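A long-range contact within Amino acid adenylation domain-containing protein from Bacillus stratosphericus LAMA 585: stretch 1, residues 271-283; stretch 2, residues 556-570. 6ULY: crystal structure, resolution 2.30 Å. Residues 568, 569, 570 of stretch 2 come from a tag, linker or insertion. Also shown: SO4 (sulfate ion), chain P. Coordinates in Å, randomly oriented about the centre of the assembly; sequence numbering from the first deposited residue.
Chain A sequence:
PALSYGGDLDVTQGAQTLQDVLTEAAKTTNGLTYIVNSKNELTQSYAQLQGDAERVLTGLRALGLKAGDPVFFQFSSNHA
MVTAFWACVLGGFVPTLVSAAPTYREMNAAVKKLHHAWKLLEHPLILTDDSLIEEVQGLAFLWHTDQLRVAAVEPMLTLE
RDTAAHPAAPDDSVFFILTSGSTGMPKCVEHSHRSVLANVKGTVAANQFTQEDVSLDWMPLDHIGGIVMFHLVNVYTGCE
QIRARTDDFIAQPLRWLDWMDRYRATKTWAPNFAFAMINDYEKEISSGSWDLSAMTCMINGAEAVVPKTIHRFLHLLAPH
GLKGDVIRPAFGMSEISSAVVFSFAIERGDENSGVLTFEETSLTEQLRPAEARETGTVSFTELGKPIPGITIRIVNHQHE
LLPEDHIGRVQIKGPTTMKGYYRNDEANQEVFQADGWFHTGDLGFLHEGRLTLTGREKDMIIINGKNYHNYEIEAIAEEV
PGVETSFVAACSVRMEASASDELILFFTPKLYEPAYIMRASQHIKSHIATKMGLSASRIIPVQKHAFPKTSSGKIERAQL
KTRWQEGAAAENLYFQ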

# COMPACT_ATOMS: atom_id res chain seq x y z
N PRO A 271 -3.38 3.39 24.54
CA PRO A 271 -2.08 3.05 23.96
C PRO A 271 -0.96 3.63 24.80
O PRO A 271 -1.16 4.48 25.67
CB PRO A 271 -2.13 3.67 22.56
CG PRO A 271 -3.59 3.89 22.27
CD PRO A 271 -4.22 4.16 23.60
N ASN A 272 0.26 3.17 24.51
CA ASN A 272 1.40 3.53 25.34
C ASN A 272 1.62 5.04 25.40
O ASN A 272 2.16 5.55 26.39
CB ASN A 272 2.66 2.83 24.84
CG ASN A 272 3.82 2.95 25.80
OD1 ASN A 272 3.85 2.27 26.83
ND2 ASN A 272 4.78 3.81 25.47
N PHE A 273 1.22 5.77 24.35
CA PHE A 273 1.48 7.21 24.31
C PHE A 273 0.77 7.93 25.44
O PHE A 273 1.29 8.90 26.00
CB PHE A 273 1.07 7.80 22.96
CG PHE A 273 -0.42 7.98 22.79
CD1 PHE A 273 -1.17 7.05 22.10
CD2 PHE A 273 -1.06 9.10 23.31
CE1 PHE A 273 -2.53 7.22 21.94
CE2 PHE A 273 -2.42 9.26 23.16
CZ PHE A 273 -3.16 8.32 22.47
N ALA A 274 -0.44 7.49 25.79
CA ALA A 274 -1.19 8.14 26.86
C ALA A 274 -0.46 8.01 28.18
O ALA A 274 -0.41 8.96 28.97
CB ALA A 274 -2.60 7.56 26.95
N PHE A 275 0.13 6.84 28.45
CA PHE A 275 0.92 6.68 29.66
C PHE A 275 2.12 7.62 29.65
O PHE A 275 2.45 8.22 30.68
CB PHE A 275 1.38 5.23 29.80
CG PHE A 275 0.26 4.25 29.98
CD1 PHE A 275 -0.48 3.80 28.89
CD2 PHE A 275 -0.07 3.76 31.24
CE1 PHE A 275 -1.51 2.90 29.05
CE2 PHE A 275 -1.10 2.86 31.41
CZ PHE A 275 -1.82 2.43 30.31
N ALA A 276 2.76 7.77 28.49
CA ALA A 276 3.89 8.69 28.39
C ALA A 276 3.43 10.13 28.56
O ALA A 276 4.14 10.95 29.15
CB ALA A 276 4.60 8.50 27.06
N MET A 277 2.25 10.47 28.03
CA MET A 277 1.73 11.82 28.20
C MET A 277 1.54 12.15 29.67
O MET A 277 1.90 13.24 30.12
CB MET A 277 0.42 11.99 27.43
CG MET A 277 0.57 12.05 25.92
SD MET A 277 -1.01 12.26 25.06
CE MET A 277 -1.34 13.99 25.34
N ILE A 278 0.97 11.22 30.44
CA ILE A 278 0.79 11.44 31.87
C ILE A 278 2.14 11.62 32.56
O ILE A 278 2.30 12.49 33.43
CB ILE A 278 -0.01 10.28 32.49
CG1 ILE A 278 -1.43 10.24 31.92
CG2 ILE A 278 -0.06 10.41 34.01
CD1 ILE A 278 -2.35 11.32 32.47
N ASN A 279 3.13 10.82 32.17
CA ASN A 279 4.46 10.94 32.77
C ASN A 279 5.06 12.32 32.53
O ASN A 279 5.89 12.78 33.32
CB ASN A 279 5.39 9.86 32.22
CG ASN A 279 5.00 8.47 32.67
OD1 ASN A 279 4.24 8.31 33.63
ND2 ASN A 279 5.51 7.46 31.99
N ASP A 280 4.65 13.00 31.46
CA ASP A 280 5.16 14.34 31.19
C ASP A 280 4.67 15.36 32.21
O ASP A 280 5.15 16.50 32.20
CB ASP A 280 4.76 14.80 29.79
CG ASP A 280 5.45 14.01 28.69
OD1 ASP A 280 6.55 13.46 28.93
OD2 ASP A 280 4.88 13.94 27.58
N TYR A 281 3.72 14.99 33.07
CA TYR A 281 3.12 15.90 34.04
C TYR A 281 3.53 15.56 35.47
O TYR A 281 2.74 15.73 36.40
CB TYR A 281 1.60 15.87 33.92
CG TYR A 281 1.04 16.53 32.69
CD1 TYR A 281 0.54 17.83 32.73
CD2 TYR A 281 0.98 15.85 31.48
CE1 TYR A 281 0.02 18.43 31.60
CE2 TYR A 281 0.47 16.44 30.34
CZ TYR A 281 -0.01 17.74 30.41
OH TYR A 281 -0.53 18.33 29.28
N GLU A 282 4.76 15.08 35.68
CA GLU A 282 5.16 14.67 37.02
C GLU A 282 5.14 15.85 37.99
O GLU A 282 4.81 15.69 39.17
CB GLU A 282 6.54 14.02 37.00
CG GLU A 282 7.68 14.97 36.67
CD GLU A 282 9.03 14.30 36.79
OE1 GLU A 282 9.13 13.27 37.50
OE2 GLU A 282 10.00 14.79 36.17
N LYS A 283 5.50 17.04 37.51
CA LYS A 283 5.51 18.22 38.38
C LYS A 283 4.13 18.46 38.97
O LYS A 283 3.97 18.56 40.19
CB LYS A 283 5.98 19.44 37.60
S SO4 P . 4.58 1.82 17.58
O1 SO4 P . 3.78 0.67 17.66
O2 SO4 P . 5.32 1.77 16.37
O3 SO4 P . 3.80 3.00 17.57
O4 SO4 P . 5.50 1.89 18.65
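Stretch 2, residues 556-570: ERAQLKTRWQEGAAA

Stretch 2 begins in a non-helical segment, is capped at Gln 559, and then runs as an α-helix from Leu 560 toward its C-terminal end. This helix lies across the helix that starts near Asn 272, and the two axes come within 8.5 Å of each other. Their N-to-C directions differ by 107°, with a signed crossing angle of -107°, so the helices cross nearly at right angles and touch over a short length rather than running side by side. The backbones are nearest where the CA atoms of Phe 273 and Glu 566 stand 5.0 Å apart. A second close point is Asp 280 and Ala 558, whose CA atoms are 7.5 Å apart; Glu 282 and Arg 557 extend the contact further. Together the stretches bury 526 Å².

Glu 566 covers the most surface. Its CA-to-CB bond points sideways, but the extended side chain (chi1 m, chi2 t) carries its carboxylate along the first helix. Atom OE2 of Glu 566 lies 3.1 Å from CB of Ala 276, a tight contact against the methyl group, and the aliphatic part of the chain packs on Met 277, CG of Glu 566 to CG of Met 277 being 3.9 Å. A long, flexible residue suits this place because its methylene groups can pack while its charged end reaches the more exposed Asp 280. There it meets another acid: OE1 of Glu 566 is 2.9 Å from OD2 of Asp 280. Two acceptors this close do not make a hydrogen bond as modelled, and their like charges should repel unless a proton or other counter-charge intervenes.

Phe 273 is the second centre. It is buried and points toward stretch 2, with its CB 3.5 Å from the backbone O of Gln 565. Its chi1 is in the p well, and its ring offers one face to the methyl group of Ala 569: CB of Ala 569 is 3.3 Å from CD1 of Phe 273 and almost on the ring normal, a CH-π contact. Ala 569 belongs to an expression tag, so this packing belongs to the construct rather than to the natural protein.

Gln 565, one turn before Ala 569, adds a polar contact. Its OE1 accepts a hydrogen bond of 2.8 Å from ND2 of Asn 272, nearly straight at 167°. An amide has both a donor and an acceptor, and NE2 of Gln 565 uses the other half to reach O4 of the sulfate at 3.1 Å. On the N-terminal side, Thr 562 sets its CG2 3.4 Å from CB of Ala 276, a methyl-to-methyl contact.

At the far end, Glu 282 receives Arg 557 in a salt bridge, the negative carboxylate attracting the positive guanidinium. NH1 of Arg 557 is 2.6 Å from OE2 of Glu 282, while NH2 of Arg 557 makes a weak hydrogen bond of 2.8 Å to the same OE2; the planar guanidinium can thus present two N-H groups at its edge to one oxygen.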

# COMPACT_ATOMS: atom_id res chain seq x y z
N GLU A 556 16.28 15.95 27.28
CA GLU A 556 14.88 15.56 27.37
C GLU A 556 14.76 14.27 28.17
O GLU A 556 15.58 13.36 28.02
CB GLU A 556 14.27 15.37 25.97
CG GLU A 556 13.59 16.62 25.42
CD GLU A 556 14.56 17.77 25.21
OE1 GLU A 556 15.69 17.52 24.76
OE2 GLU A 556 14.18 18.93 25.51
N ARG A 557 13.73 14.20 29.02
CA ARG A 557 13.53 13.05 29.89
C ARG A 557 12.73 11.94 29.22
O ARG A 557 12.94 10.76 29.55
CB ARG A 557 12.82 13.47 31.17
CG ARG A 557 13.61 13.22 32.45
CD ARG A 557 14.20 14.49 33.03
NE ARG A 557 13.18 15.51 33.30
CZ ARG A 557 12.33 15.47 34.31
NH1 ARG A 557 12.36 14.46 35.17
NH2 ARG A 557 11.43 16.44 34.47
N ALA A 558 11.83 12.27 28.31
CA ALA A 558 11.03 11.27 27.62
C ALA A 558 11.84 10.63 26.50
O ALA A 558 12.51 11.32 25.73
CB ALA A 558 9.75 11.89 27.06
N GLN A 559 11.76 9.31 26.40
CA GLN A 559 12.49 8.58 25.37
C GLN A 559 12.04 9.04 23.98
O GLN A 559 10.96 9.60 23.80
CB GLN A 559 12.28 7.08 25.54
CG GLN A 559 13.15 6.21 24.63
CD GLN A 559 13.04 4.73 24.94
OE1 GLN A 559 12.64 4.35 26.04
NE2 GLN A 559 13.39 3.90 23.97
N LEU A 560 12.90 8.78 22.99
CA LEU A 560 12.61 9.23 21.63
C LEU A 560 11.47 8.43 21.02
O LEU A 560 10.55 9.01 20.43
CB LEU A 560 13.88 9.13 20.77
CG LEU A 560 13.90 9.84 19.41
CD1 LEU A 560 13.16 9.03 18.35
CD2 LEU A 560 13.32 11.25 19.50
N LYS A 561 11.51 7.11 21.14
CA LYS A 561 10.40 6.29 20.66
C LYS A 561 9.09 6.68 21.33
O LYS A 561 8.02 6.58 20.71
CB LYS A 561 10.69 4.81 20.91
CG LYS A 561 9.61 3.86 20.40
CD LYS A 561 9.52 3.87 18.88
CE LYS A 561 8.52 2.85 18.36
NZ LYS A 561 8.56 2.70 16.88
N THR A 562 9.15 7.14 22.58
CA THR A 562 7.95 7.53 23.31
C THR A 562 7.42 8.89 22.87
O THR A 562 6.21 9.11 22.86
CB THR A 562 8.23 7.51 24.81
OG1 THR A 562 7.75 6.29 25.38
CG2 THR A 562 7.59 8.70 25.53
N ARG A 563 8.31 9.82 22.51
CA ARG A 563 7.86 11.14 22.08
C ARG A 563 7.16 11.06 20.72
O ARG A 563 6.18 11.78 20.49
CB ARG A 563 9.04 12.11 22.02
CG ARG A 563 8.70 13.47 21.43
CD ARG A 563 9.88 14.43 21.51
NE ARG A 563 9.65 15.65 20.75
CZ ARG A 563 8.87 16.65 21.16
NH1 ARG A 563 8.23 16.57 22.32
NH2 ARG A 563 8.72 17.73 20.40
N TRP A 564 7.65 10.21 19.82
CA TRP A 564 7.01 10.07 18.52
C TRP A 564 5.65 9.39 18.63
O TRP A 564 4.74 9.70 17.85
CB TRP A 564 7.92 9.30 17.56
CG TRP A 564 9.13 10.08 17.13
CD1 TRP A 564 9.49 11.33 17.55
CD2 TRP A 564 10.13 9.67 16.19
NE1 TRP A 564 10.65 11.72 16.93
CE2 TRP A 564 11.07 10.72 16.09
CE3 TRP A 564 10.33 8.51 15.43
CZ2 TRP A 564 12.18 10.64 15.26
CZ3 TRP A 564 11.43 8.44 14.61
CH2 TRP A 564 12.35 9.50 14.53
N GLN A 565 5.49 8.47 19.58
CA GLN A 565 4.16 7.93 19.86
C GLN A 565 3.19 9.05 20.24
O GLN A 565 2.01 9.01 19.85
CB GLN A 565 4.23 6.90 20.98
CG GLN A 565 4.78 5.55 20.57
CD GLN A 565 4.77 4.56 21.72
OE1 GLN A 565 4.62 4.95 22.88
NE2 GLN A 565 4.93 3.28 21.41
N GLU A 566 3.66 10.03 21.01
CA GLU A 566 2.79 11.13 21.42
C GLU A 566 2.46 12.05 20.26
O GLU A 566 1.34 12.58 20.18
CB GLU A 566 3.45 11.92 22.56
CG GLU A 566 3.75 11.11 23.80
CD GLU A 566 4.46 11.92 24.88
OE1 GLU A 566 4.40 13.17 24.82
OE2 GLU A 566 5.07 11.31 25.78
N GLY A 567 3.41 12.27 19.35
CA GLY A 567 3.17 13.16 18.23
C GLY A 567 2.17 12.60 17.24
O GLY A 567 1.30 13.32 16.75
N ALA A 568 2.28 11.30 16.93
CA ALA A 568 1.35 10.69 15.99
C ALA A 568 -0.04 10.55 16.60
O ALA A 568 -1.05 10.68 15.90
CB ALA A 568 1.88 9.33 15.55
N ALA A 569 -0.11 10.29 17.91
CA ALA A 569 -1.40 10.10 18.56
C ALA A 569 -2.21 11.39 18.58
O ALA A 569 -3.37 11.41 18.13
CB ALA A 569 -1.19 9.58 19.98
N ALA A 570 -1.63 12.47 19.10
CA ALA A 570 -2.36 13.73 19.19
C ALA A 570 -2.54 14.40 17.84
O ALA A 570 -3.36 15.32 17.72
CB ALA A 570 -1.64 14.68 20.16